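Long-range contacts in reticulocyte-binding protein 2a (Plasmodium vivax, PDB 4Z8N), which probably binds the surface of reticulocytes during red-cell invasion by the malaria parasite, acting through the helical erythrocyte-binding domain described here: residues A[26-31]-A[124-129]; A[4-9]-A[274-279]; A[146-151]-A[238-243]. One frame throughout, in Å; residues are numbered along the deposited sequence.

Interaction 1. Residues A[26-31]-A[124-129]; sequences VQMNYF and DRMSKF
The carbonyl oxygen of M126 faces the edge of the F31 ring, near the ring plane: O of M126 lies 3.3 Å from CZ of F31, with F31 CE2 a little farther off. The ring is polarised at this rim, so the approach is probably a mild electrostatic attraction as well as a packing contact. One face of the same ring receives the edge of F129 in a T-shaped (edge-to-face) stack, with centroids 4.8 Å apart and planes at 80°. CD2 of F129 sits over the centre of the F31 ring, 3.5 Å above its plane. On the opposite face, offset toward the rim, rides the Q27 carbonyl oxygen of F31's own helix. The first torsion of F129 (chi1 -180°) sets CG anti to the backbone N, the start of the side chain's run toward F31.

The M126 side chain, extended beyond CG, crosses Q27 at about a right angle. Its SD touches CD of Q27 at 3.8 Å and is almost as near to OE1 and NE2, so the thioether lies against the whole amide group. The methyl CE goes on to M28, 4.1 Å from its SD.

The segments 26-31 and 124-129 run in the same general direction, their axes at 25°. Helix 42-69 also joins this core, with M60 against M28 and S55 and V56 against F129. The contact exemplifies helix-to-helix packing in the erythrocyte-binding domain: an aromatic edge on an aromatic face, with soft sulfur atoms beside it, cohering by shape and dispersion more than by directional bonds.

Interaction 2. Residues A[4-9]-A[274-279]; sequences ILRYLD and TAALKE
R6 and A276 bring the two backbones to 6.6 Å between their CA atoms, where a short 3-10 turn at residues 4-6 meets the flank of helix 246-297; O of I4 accepts from both Y7 N and L8 N as the turn closes.

From this turn R6 and Y7 both reach the helix. The R6 guanidinium lays one face over the backbone of A276, whose CA stands 4.1 Å above the plane over its centre. A bend at chi3 (-64°) places NE, beyond which the guanidinium lies over A276. A salt bridge is modelled between R6 NH2 and E279 OE1, but the atoms are too close and its geometry is doubtful. The other carboxylate oxygen, E279 OE2, hydrogen-bonds to S2 OG.

CB of A276 lies 3.5 Å from CD2 of Y7, obliquely placed against the ring. Over the centre of the Y7 ring sits O of I4, 3.6 Å above the plane.

Around the contact, R6 O accepts from T272 OG1, and D9 forms a salt bridge with R269 of the same helix. I4 packs on helix 71-85 and L5 on Y111 of helix 94-115, while L277 faces helix 168-194; the turn is thus set among several helices, just ahead of the small hairpin of strands 9-11 and 17-19.

Interaction 3. Residues A[146-151]-A[238-243]; sequences CETDTY and NNIPPQ
An isolated beta bridge pairs E147 with Q243, their CA atoms 4.9 Å apart, and joins the lead-in to helix 149-162 to the proline-containing connection between helices 199-237 and 246-297. T148 N gives a weak hydrogen bond to O of P242, at 3.5 Å and an angle of 141°. Beside it, CA of Q243 makes a CA-H...O contact with O of C146 at 3.6 Å.

T148 is the side chain that fills the join. With chi1 at 63°, OG1 lies between the backbone N and the carbonyl carbon, and CG2 comes to meet O of P241 at 3.4 Å. OG1 itself lies 4.1 Å from CG2 of I240. T148 also occupies the N-cap position of helix 149-162, although its side chain makes no capping bond. E147 adds the aliphatic part of its chain, CG being 3.8 Å from O of P242.

C146 points its side chain away from the connection and is tied by a disulfide to C142, closing a short covalent loop just ahead of the bridge. Y151, three residues on from T148, packs on L252 and S256 of helix 246-297. The arrangement is a single beta bridge, continued by backbone hydrogen bonding of C146 with V244, that ties the start of one helix to an interhelical connection within the Rh5 coiled-coil domain.

Read from the N terminus, the chain opens interaction 2 with residues 4-9 and interaction 1 with 26-31. Interaction 1 closes at 124-129, joining the short helix 26-37 to helix 119-136 after a largely helical excursion. Interaction 3 then opens at 146-151 and closes at 238-243, bringing together the two connections that flank a run of three helices. Last, residues 274-279 close interaction 2, binding the N-terminal turn to the long final helix. Interactions 1 and 3 are therefore in series, both nested inside the loop of interaction 2, and none cross. Their centres are well spread, about 41 Å separating interactions 2 and 3, with interaction 1 about 26 Å from each.

Interaction 1. Residues A[26-31]-A[124-129]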
loop_
_atom_site.group_PDB
_atom_site.type_symbol
_atom_site.label_atom_id
_atom_site.label_comp_id
_atom_site.label_asym_id
_atom_site.label_seq_id
_atom_site.Cartn_x
_atom_site.Cartn_y
_atom_site.Cartn_z
ATOM N N VAL A 26 -0.711 -8.414 3.274
ATOM C CA VAL A 26 -0.385 -8.048 4.648
ATOM C C VAL A 26 -0.228 -9.286 5.538
ATOM O O VAL A 26 0.535 -9.264 6.501
ATOM C CB VAL A 26 -1.449 -7.092 5.247
ATOM C CG1 VAL A 26 -2.798 -7.789 5.384
ATOM C CG2 VAL A 26 -0.982 -6.536 6.586
ATOM N N GLN A 27 -0.932 -10.366 5.202
ATOM C CA GLN A 27 -0.816 -11.623 5.943
ATOM C C GLN A 27 0.621 -12.143 5.929
ATOM O O GLN A 27 1.096 -12.708 6.914
ATOM C CB GLN A 27 -1.755 -12.689 5.364
ATOM C CG GLN A 27 -3.246 -12.385 5.505
ATOM C CD GLN A 27 -3.840 -11.748 4.258
ATOM O OE1 GLN A 27 -3.289 -10.793 3.709
ATOM N NE2 GLN A 27 -4.971 -12.280 3.806
ATOM N N MET A 28 1.304 -11.950 4.804
ATOM C CA MET A 28 2.676 -12.418 4.646
ATOM C C MET A 28 3.597 -11.639 5.569
ATOM O O MET A 28 4.550 -12.184 6.123
ATOM C CB MET A 28 3.132 -12.283 3.190
ATOM C CG MET A 28 2.217 -12.985 2.192
ATOM S SD MET A 28 2.138 -14.774 2.427
ATOM C CE MET A 28 3.682 -15.287 1.690
ATOM N N ASN A 29 3.299 -10.355 5.725
ATOM C CA ASN A 29 4.016 -9.512 6.664
ATOM C C ASN A 29 3.782 -10.000 8.089
ATOM O O ASN A 29 4.698 -10.043 8.908
ATOM C CB ASN A 29 3.571 -8.057 6.520
ATOM C CG ASN A 29 4.618 -7.078 7.002
ATOM O OD1 ASN A 29 4.979 -7.066 8.178
ATOM N ND2 ASN A 29 5.104 -6.240 6.096
ATOM N N TYR A 30 2.540 -10.377 8.367
ATOM C CA TYR A 30 2.152 -10.886 9.675
ATOM C C TYR A 30 2.886 -12.185 10.018
ATOM O O TYR A 30 3.366 -12.359 11.140
ATOM C CB TYR A 30 0.635 -11.097 9.722
ATOM C CG TYR A 30 0.144 -11.848 10.939
ATOM C CD1 TYR A 30 0.006 -11.210 12.164
ATOM C CD2 TYR A 30 -0.196 -13.193 10.858
ATOM C CE1 TYR A 30 -0.444 -11.889 13.276
ATOM C CE2 TYR A 30 -0.649 -13.883 11.968
ATOM C CZ TYR A 30 -0.770 -13.225 13.173
ATOM O OH TYR A 30 -1.219 -13.900 14.280
ATOM N N PHE A 31 2.980 -13.092 9.049
ATOM C CA PHE A 31 3.639 -14.374 9.271
ATOM C C PHE A 31 5.126 -14.189 9.563
ATOM O O PHE A 31 5.720 -14.961 10.318
ATOM C CB PHE A 31 3.445 -15.294 8.063
ATOM C CG PHE A 31 2.014 -15.679 7.819
ATOM C CD1 PHE A 31 1.130 -15.826 8.877
ATOM C CD2 PHE A 31 1.547 -15.882 6.529
ATOM C CE1 PHE A 31 -0.191 -16.179 8.656
ATOM C CE2 PHE A 31 0.226 -16.233 6.300
ATOM C CZ PHE A 31 -0.644 -16.382 7.366
ATOM N N ASP A 124 -7.059 -17.808 0.778
ATOM C CA ASP A 124 -7.478 -19.064 1.392
ATOM C C ASP A 124 -6.299 -19.814 2.002
ATOM O O ASP A 124 -6.395 -20.337 3.109
ATOM C CB ASP A 124 -8.187 -19.953 0.367
ATOM C CG ASP A 124 -9.564 -19.433 -0.004
ATOM O OD1 ASP A 124 -9.954 -18.361 0.506
ATOM O OD2 ASP A 124 -10.256 -20.096 -0.808
ATOM N N ARG A 125 -5.187 -19.857 1.277
ATOM C CA ARG A 125 -3.996 -20.553 1.753
ATOM C C ARG A 125 -3.375 -19.848 2.950
ATOM O O ARG A 125 -2.879 -20.497 3.869
ATOM C CB ARG A 125 -2.965 -20.680 0.636
ATOM C CG ARG A 125 -3.422 -21.528 -0.529
ATOM C CD ARG A 125 -2.365 -21.533 -1.604
ATOM N NE ARG A 125 -1.139 -22.174 -1.138
ATOM C CZ ARG A 125 0.005 -22.171 -1.812
ATOM N NH1 ARG A 125 0.083 -21.539 -2.971
ATOM N NH2 ARG A 125 1.074 -22.782 -1.321
ATOM N N MET A 126 -3.398 -18.518 2.930
ATOM C CA MET A 126 -2.909 -17.735 4.060
ATOM C C MET A 126 -3.789 -17.984 5.277
ATOM O O MET A 126 -3.302 -18.077 6.402
ATOM C CB MET A 126 -2.877 -16.244 3.716
ATOM C CG MET A 126 -1.978 -15.904 2.542
ATOM S SD MET A 126 -2.196 -14.213 1.944
ATOM C CE MET A 126 -1.379 -14.328 0.356
ATOM N N SER A 127 -5.091 -18.099 5.037
ATOM C CA SER A 127 -6.045 -18.365 6.103
ATOM C C SER A 127 -5.804 -19.747 6.704
ATOM O O SER A 127 -5.881 -19.928 7.920
ATOM C CB SER A 127 -7.477 -18.253 5.576
ATOM O OG SER A 127 -8.418 -18.495 6.606
ATOM N N LYS A 128 -5.500 -20.713 5.843
ATOM C CA LYS A 128 -5.230 -22.081 6.275
ATOM C C LYS A 128 -3.976 -22.159 7.141
ATOM O O LYS A 128 -3.958 -22.860 8.153
ATOM C CB LYS A 128 -5.089 -23.005 5.065
ATOM C CG LYS A 128 -6.412 -23.539 4.536
ATOM C CD LYS A 128 -6.268 -24.055 3.113
ATOM C CE LYS A 128 -7.452 -23.637 2.255
ATOM N NZ LYS A 128 -7.039 -23.298 0.863
ATOM N N PHE A 129 -2.932 -21.439 6.747
ATOM C CA PHE A 129 -1.699 -21.410 7.529
ATOM C C PHE A 129 -1.900 -20.672 8.848
ATOM O O PHE A 129 -1.315 -21.042 9.867
ATOM C CB PHE A 129 -0.562 -20.760 6.741
ATOM C CG PHE A 129 0.739 -20.703 7.496
ATOM C CD1 PHE A 129 1.537 -21.833 7.614
ATOM C CD2 PHE A 129 1.165 -19.523 8.086
ATOM C CE1 PHE A 129 2.733 -21.787 8.308
ATOM C CE2 PHE A 129 2.362 -19.470 8.784
ATOM C CZ PHE A 129 3.146 -20.603 8.893
#

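Interaction 2. Residues A[4-9]-A[274-279]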
loop_
_atom_site.group_PDB
_atom_site.type_symbol
_atom_site.label_atom_id
_atom_site.label_comp_id
_atom_site.label_asym_id
_atom_site.label_seq_id
_atom_site.Cartn_x
_atom_site.Cartn_y
_atom_site.Cartn_z
ATOM N N ILE A 4 5.772 3.447 -11.531
ATOM C CA ILE A 4 4.387 3.336 -11.102
ATOM C C ILE A 4 4.242 2.480 -9.837
ATOM O O ILE A 4 3.279 2.635 -9.084
ATOM C CB ILE A 4 3.508 2.760 -12.243
ATOM C CG1 ILE A 4 2.027 3.051 -11.993
ATOM C CG2 ILE A 4 3.769 1.270 -12.443
ATOM C CD1 ILE A 4 1.137 2.708 -13.171
ATOM N N LEU A 5 5.212 1.603 -9.587
ATOM C CA LEU A 5 5.148 0.712 -8.428
ATOM C C LEU A 5 5.414 1.444 -7.113
ATOM O O LEU A 5 5.258 0.871 -6.038
ATOM C CB LEU A 5 6.137 -0.443 -8.579
ATOM C CG LEU A 5 5.828 -1.450 -9.686
ATOM C CD1 LEU A 5 6.617 -2.735 -9.481
ATOM C CD2 LEU A 5 4.338 -1.736 -9.752
ATOM N N ARG A 6 5.811 2.707 -7.203
ATOM C CA ARG A 6 6.024 3.518 -6.009
ATOM C C ARG A 6 4.718 3.818 -5.279
ATOM O O ARG A 6 4.731 4.159 -4.096
ATOM C CB ARG A 6 6.724 4.830 -6.369
ATOM C CG ARG A 6 8.214 4.684 -6.628
ATOM C CD ARG A 6 8.889 6.040 -6.777
ATOM N NE ARG A 6 8.402 6.779 -7.938
ATOM C CZ ARG A 6 8.834 7.987 -8.285
ATOM N NH1 ARG A 6 9.764 8.594 -7.560
ATOM N NH2 ARG A 6 8.339 8.589 -9.357
ATOM N N TYR A 7 3.594 3.689 -5.982
ATOM C CA TYR A 7 2.305 4.073 -5.407
ATOM C C TYR A 7 1.157 3.134 -5.766
ATOM O O TYR A 7 0.129 3.126 -5.090
ATOM C CB TYR A 7 1.939 5.500 -5.839
ATOM C CG TYR A 7 1.846 5.711 -7.339
ATOM C CD1 TYR A 7 0.671 5.444 -8.034
ATOM C CD2 TYR A 7 2.936 6.187 -8.059
ATOM C CE1 TYR A 7 0.586 5.645 -9.406
ATOM C CE2 TYR A 7 2.863 6.389 -9.426
ATOM C CZ TYR A 7 1.688 6.117 -10.095
ATOM O OH TYR A 7 1.623 6.320 -11.457
ATOM N N LEU A 8 1.318 2.347 -6.824
ATOM C CA LEU A 8 0.186 1.590 -7.345
ATOM C C LEU A 8 -0.118 0.338 -6.529
ATOM O O LEU A 8 0.518 -0.702 -6.691
ATOM C CB LEU A 8 0.415 1.208 -8.809
ATOM C CG LEU A 8 -0.801 0.554 -9.474
ATOM C CD1 LEU A 8 -2.040 1.432 -9.335
ATOM C CD2 LEU A 8 -0.526 0.246 -10.936
ATOM N N ASP A 9 -1.102 0.461 -5.650
ATOM C CA ASP A 9 -1.659 -0.672 -4.927
ATOM C C ASP A 9 -3.151 -0.720 -5.223
ATOM O O ASP A 9 -3.710 0.253 -5.725
ATOM C CB ASP A 9 -1.404 -0.551 -3.424
ATOM C CG ASP A 9 0.070 -0.611 -3.076
ATOM O OD1 ASP A 9 0.818 -1.328 -3.773
ATOM O OD2 ASP A 9 0.482 0.054 -2.104
ATOM N N THR A 274 4.629 9.612 -1.493
ATOM C CA THR A 274 4.955 11.029 -1.385
ATOM C C THR A 274 5.936 11.471 -2.470
ATOM O O THR A 274 5.783 12.540 -3.064
ATOM C CB THR A 274 5.555 11.349 -0.003
ATOM O OG1 THR A 274 4.657 10.905 1.021
ATOM C CG2 THR A 274 5.804 12.847 0.151
ATOM N N ALA A 275 6.944 10.642 -2.722
ATOM C CA ALA A 275 7.950 10.936 -3.737
ATOM C C ALA A 275 7.333 10.967 -5.131
ATOM O O ALA A 275 7.769 11.725 -5.999
ATOM C CB ALA A 275 9.076 9.914 -3.681
ATOM N N ALA A 276 6.324 10.131 -5.345
ATOM C CA ALA A 276 5.641 10.095 -6.631
ATOM C C ALA A 276 4.880 11.397 -6.857
ATOM O O ALA A 276 4.881 11.944 -7.955
ATOM C CB ALA A 276 4.705 8.902 -6.706
ATOM N N LEU A 277 4.244 11.899 -5.804
ATOM C CA LEU A 277 3.508 13.157 -5.884
ATOM C C LEU A 277 4.419 14.331 -6.234
ATOM O O LEU A 277 4.032 15.219 -6.995
ATOM C CB LEU A 277 2.786 13.429 -4.568
ATOM C CG LEU A 277 1.607 12.500 -4.284
ATOM C CD1 LEU A 277 1.050 12.776 -2.903
ATOM C CD2 LEU A 277 0.532 12.678 -5.347
ATOM N N LYS A 278 5.625 14.328 -5.675
ATOM C CA LYS A 278 6.629 15.344 -5.984
ATOM C C LYS A 278 6.989 15.333 -7.465
ATOM O O LYS A 278 7.077 16.385 -8.099
ATOM C CB LYS A 278 7.887 15.127 -5.136
ATOM C CG LYS A 278 9.114 15.904 -5.599
ATOM C CD LYS A 278 8.890 17.407 -5.544
ATOM C CE LYS A 278 10.162 18.161 -5.896
ATOM N NZ LYS A 278 9.875 19.539 -6.376
ATOM N N GLU A 279 7.199 14.138 -8.006
ATOM C CA GLU A 279 7.524 13.983 -9.418
ATOM C C GLU A 279 6.399 14.513 -10.303
ATOM O O GLU A 279 6.644 15.266 -11.243
ATOM C CB GLU A 279 7.801 12.515 -9.753
ATOM C CG GLU A 279 8.061 12.265 -11.232
ATOM C CD GLU A 279 7.420 10.983 -11.734
ATOM O OE1 GLU A 279 7.507 9.956 -11.029
ATOM O OE2 GLU A 279 6.824 11.002 -12.833
#

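Interaction 3. Residues A[146-151]-A[238-243]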
loop_
_atom_site.group_PDB
_atom_site.type_symbol
_atom_site.label_atom_id
_atom_site.label_comp_id
_atom_site.label_asym_id
_atom_site.label_seq_id
_atom_site.Cartn_x
_atom_site.Cartn_y
_atom_site.Cartn_z
ATOM N N CYS A 146 0.613 -19.322 31.998
ATOM C CA CYS A 146 1.491 -18.624 31.050
ATOM C C CYS A 146 1.889 -17.210 31.483
ATOM O O CYS A 146 1.035 -16.380 31.796
ATOM C CB CYS A 146 0.827 -18.559 29.673
ATOM S SG CYS A 146 0.545 -20.168 28.907
ATOM N N GLU A 147 3.194 -16.947 31.488
ATOM C CA GLU A 147 3.724 -15.640 31.871
ATOM C C GLU A 147 3.740 -14.693 30.673
ATOM O O GLU A 147 3.881 -15.127 29.530
ATOM C CB GLU A 147 5.129 -15.786 32.460
ATOM C CG GLU A 147 5.570 -14.627 33.341
ATOM C CD GLU A 147 6.855 -14.929 34.095
ATOM O OE1 GLU A 147 7.493 -15.959 33.795
ATOM O OE2 GLU A 147 7.223 -14.139 34.990
ATOM N N THR A 148 3.605 -13.399 30.943
ATOM C CA THR A 148 3.418 -12.411 29.887
ATOM C C THR A 148 4.696 -11.658 29.515
ATOM O O THR A 148 4.633 -10.536 29.013
ATOM C CB THR A 148 2.345 -11.383 30.290
ATOM O OG1 THR A 148 2.784 -10.662 31.449
ATOM C CG2 THR A 148 1.031 -12.083 30.604
ATOM N N ASP A 149 5.849 -12.279 29.750
ATOM C CA ASP A 149 7.135 -11.648 29.460
ATOM C C ASP A 149 7.296 -11.310 27.979
ATOM O O ASP A 149 7.522 -10.154 27.624
ATOM C CB ASP A 149 8.291 -12.548 29.908
ATOM C CG ASP A 149 8.420 -12.625 31.417
ATOM O OD1 ASP A 149 7.821 -11.779 32.112
ATOM O OD2 ASP A 149 9.130 -13.530 31.907
ATOM N N THR A 150 7.182 -12.324 27.124
ATOM C CA THR A 150 7.376 -12.158 25.686
ATOM C C THR A 150 6.404 -11.135 25.104
ATOM O O THR A 150 6.782 -10.318 24.260
ATOM C CB THR A 150 7.222 -13.502 24.942
ATOM O OG1 THR A 150 8.377 -14.315 25.184
ATOM C CG2 THR A 150 7.080 -13.288 23.445
ATOM N N TYR A 151 5.159 -11.174 25.569
ATOM C CA TYR A 151 4.155 -10.217 25.125
ATOM C C TYR A 151 4.560 -8.788 25.471
ATOM O O TYR A 151 4.435 -7.884 24.646
ATOM C CB TYR A 151 2.789 -10.535 25.738
ATOM C CG TYR A 151 1.756 -9.459 25.484
ATOM C CD1 TYR A 151 1.134 -9.347 24.247
ATOM C CD2 TYR A 151 1.409 -8.551 26.477
ATOM C CE1 TYR A 151 0.195 -8.363 24.008
ATOM C CE2 TYR A 151 0.469 -7.563 26.246
ATOM C CZ TYR A 151 -0.134 -7.475 25.009
ATOM O OH TYR A 151 -1.070 -6.496 24.770
ATOM N N ASN A 238 -3.787 -0.501 28.354
ATOM C CA ASN A 238 -4.595 -1.518 29.016
ATOM C C ASN A 238 -3.756 -2.374 29.958
ATOM O O ASN A 238 -2.614 -2.717 29.654
ATOM C CB ASN A 238 -5.296 -2.401 27.985
ATOM C CG ASN A 238 -6.317 -1.636 27.161
ATOM O OD1 ASN A 238 -6.636 -0.485 27.459
ATOM N ND2 ASN A 238 -6.835 -2.277 26.120
ATOM N N ASN A 239 -4.331 -2.713 31.107
ATOM C CA ASN A 239 -3.625 -3.505 32.105
ATOM C C ASN A 239 -3.746 -5.002 31.850
ATOM O O ASN A 239 -4.832 -5.513 31.573
ATOM C CB ASN A 239 -4.139 -3.176 33.508
ATOM C CG ASN A 239 -3.623 -1.847 34.021
ATOM O OD1 ASN A 239 -2.450 -1.516 33.846
ATOM N ND2 ASN A 239 -4.496 -1.076 34.659
ATOM N N ILE A 240 -2.619 -5.697 31.942
ATOM C CA ILE A 240 -2.602 -7.144 31.803
ATOM C C ILE A 240 -2.051 -7.745 33.094
ATOM O O ILE A 240 -1.159 -7.171 33.725
ATOM C CB ILE A 240 -1.766 -7.592 30.568
ATOM C CG1 ILE A 240 -2.513 -8.661 29.766
ATOM C CG2 ILE A 240 -0.369 -8.073 30.960
ATOM C CD1 ILE A 240 -3.820 -8.176 29.175
ATOM N N PRO A 241 -2.618 -8.880 33.525
ATOM C CA PRO A 241 -2.073 -9.557 34.704
ATOM C C PRO A 241 -0.753 -10.239 34.375
ATOM O O PRO A 241 -0.541 -10.615 33.222
ATOM C CB PRO A 241 -3.157 -10.580 35.057
ATOM C CG PRO A 241 -3.865 -10.833 33.775
ATOM C CD PRO A 241 -3.840 -9.533 33.024
ATOM N N PRO A 242 0.131 -10.389 35.373
ATOM C CA PRO A 242 1.417 -11.068 35.177
ATOM C C PRO A 242 1.245 -12.501 34.675
ATOM O O PRO A 242 2.157 -13.052 34.057
ATOM C CB PRO A 242 2.039 -11.050 36.578
ATOM C CG PRO A 242 1.391 -9.892 37.264
ATOM C CD PRO A 242 -0.013 -9.859 36.740
ATOM N N GLN A 243 0.080 -13.087 34.942
ATOM C CA GLN A 243 -0.224 -14.448 34.518
ATOM C C GLN A 243 -1.549 -14.509 33.755
ATOM O O GLN A 243 -2.561 -13.981 34.214
ATOM C CB GLN A 243 -0.280 -15.385 35.728
ATOM C CG GLN A 243 0.893 -15.256 36.694
ATOM C CD GLN A 243 2.083 -16.108 36.296
ATOM O OE1 GLN A 243 2.318 -16.360 35.115
ATOM N NE2 GLN A 243 2.842 -16.561 37.289
#